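Local coordinates for KauB (PDB 6B4R), which oxidises a broad range of aldehydes, aminoaldehydes among them, to carboxylic acids with NAD(P)+ as the electron acceptor, as an aldehyde dehydrogenase, at the interface of chains A and B. Sequence-based numbering; all coordinates share one arbitrary frame. Chains: chain A, KauB; chain B, KauB.

The interface of chains A and B. Residues chain A 449-451, 469-470, 477; chain B 156-157, 489-491.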
# COMPACT_ATOMS: atom_id res chain seq x y z
N ARG A 449 21.68 7.95 11.60
CA ARG A 449 21.75 7.23 10.34
C ARG A 449 21.89 5.72 10.57
O ARG A 449 22.97 5.16 10.40
CB ARG A 449 22.91 7.75 9.49
CG ARG A 449 22.86 9.25 9.24
CD ARG A 449 21.70 9.62 8.33
NE ARG A 449 21.91 9.14 6.96
CZ ARG A 449 21.10 9.41 5.94
NH1 ARG A 449 20.02 10.16 6.13
NH2 ARG A 449 21.38 8.94 4.73
N ALA A 450 20.79 5.08 10.94
CA ALA A 450 20.79 3.64 11.21
C ALA A 450 19.47 2.99 10.78
O ALA A 450 18.41 3.61 10.86
CB ALA A 450 21.06 3.38 12.68
N GLY A 451 19.55 1.75 10.32
CA GLY A 451 18.39 1.03 9.83
C GLY A 451 17.38 0.72 10.92
O GLY A 451 16.18 0.64 10.66
N GLY A 469 21.11 -2.32 7.25
CA GLY A 469 21.99 -1.22 7.58
C GLY A 469 22.01 -0.04 6.63
O GLY A 469 21.60 -0.14 5.47
N PHE A 470 22.46 1.11 7.14
CA PHE A 470 22.81 2.25 6.30
C PHE A 470 24.27 2.09 5.93
O PHE A 470 25.01 1.38 6.62
CB PHE A 470 22.65 3.56 7.08
CG PHE A 470 21.24 4.08 7.14
CD1 PHE A 470 20.18 3.23 7.43
CD2 PHE A 470 20.98 5.42 6.93
CE1 PHE A 470 18.88 3.72 7.49
CE2 PHE A 470 19.69 5.92 7.00
CZ PHE A 470 18.64 5.06 7.28
N ARG A 477 16.70 -5.11 3.29
CA ARG A 477 16.16 -5.34 4.62
C ARG A 477 15.68 -6.78 4.82
O ARG A 477 15.02 -7.35 3.95
CB ARG A 477 15.00 -4.37 4.89
CG ARG A 477 15.40 -2.89 4.90
CD ARG A 477 16.35 -2.59 6.05
NE ARG A 477 16.70 -1.17 6.15
CZ ARG A 477 17.82 -0.65 5.66
NH1 ARG A 477 18.70 -1.41 5.03
NH2 ARG A 477 18.06 0.65 5.80
N GLU B 156 14.25 7.72 4.45
CA GLU B 156 15.10 8.90 4.49
C GLU B 156 16.01 8.93 3.27
O GLU B 156 16.43 7.88 2.79
CB GLU B 156 15.96 8.90 5.76
CG GLU B 156 15.16 8.82 7.05
CD GLU B 156 16.03 8.83 8.28
OE1 GLU B 156 17.26 8.62 8.15
OE2 GLU B 156 15.50 9.07 9.39
N PRO B 157 16.30 10.13 2.75
CA PRO B 157 17.23 10.27 1.62
C PRO B 157 18.61 9.70 1.94
O PRO B 157 19.06 9.81 3.08
CB PRO B 157 17.31 11.80 1.42
CG PRO B 157 16.81 12.39 2.72
CD PRO B 157 15.78 11.43 3.21
N GLU B 489 16.59 5.23 2.20
CA GLU B 489 16.90 4.12 3.10
C GLU B 489 15.73 3.90 4.04
O GLU B 489 15.08 4.85 4.47
CB GLU B 489 18.16 4.43 3.92
CG GLU B 489 19.47 4.34 3.15
CD GLU B 489 19.90 2.91 2.89
OE1 GLU B 489 19.25 1.98 3.40
OE2 GLU B 489 20.91 2.72 2.17
N LEU B 490 15.46 2.64 4.36
CA LEU B 490 14.41 2.31 5.32
C LEU B 490 14.93 2.40 6.75
O LEU B 490 16.03 1.96 7.06
CB LEU B 490 13.87 0.90 5.05
CG LEU B 490 12.85 0.76 3.92
CD1 LEU B 490 12.56 -0.71 3.67
CD2 LEU B 490 11.57 1.51 4.26
N LYS B 491 14.12 3.00 7.62
CA LYS B 491 14.44 3.05 9.04
C LYS B 491 13.28 2.50 9.86
O LYS B 491 12.14 2.92 9.69
CB LYS B 491 14.75 4.48 9.47
CG LYS B 491 14.88 4.64 10.98
CD LYS B 491 15.18 6.08 11.36
CE LYS B 491 16.58 6.48 10.95
NZ LYS B 491 16.87 7.89 11.31
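A:Phe470 lies against B:Glu489, and A:Arg477 reaches the backbone just beyond it, at a subunit contact typical of aldehyde dehydrogenase dimers, where strand 488-496 of chain B packs on loops of chain A. Its centre is about 11 Å from A:Glu267, the predicted active-site residue, so it may help to shape that region. The phenyl ring is covered on both sides. CB of B:Glu489 sits over one face, 3.7 Å from the ring centroid in a CH-pi contact, while the backbone of A:Arg449 and A:Ala450 backs the other, so a flat aromatic fits this slot. Glutamate serves twice: its methylene packs on the ring, and the bend at chi2 (-76°) turns its carboxylate towards A:Arg477. OE1 of B:Glu489 makes a salt bridge to NH2 of A:Arg477 at 3.0 Å, although as a hydrogen bond it is weak.

NH2 of A:Arg477 gives a straighter bond to the carbonyl O of B:Leu490, 2.7 Å long with 168° at the hydrogen, in the guanidinium plane and on a carbonyl lone pair. Arginine suits the place because it can serve a carboxylate and a main-chain carbonyl together. NH1 of A:Arg477 also bonds to O of A:Gly469, from above the carbonyl plane, and may steady the guanidinium.

A second arginine, A:Arg449, has its guanidinium face against CE2 of A:Phe470. OE1 of B:Glu156 makes a long salt bridge to NH1 of A:Arg449 at 3.8 Å, while its OE2 takes NZ of B:Lys491. NH1 and NH2 of A:Arg449 converge end-on upon the carbonyl O of B:Pro157, at 3.2 and 3.0 Å.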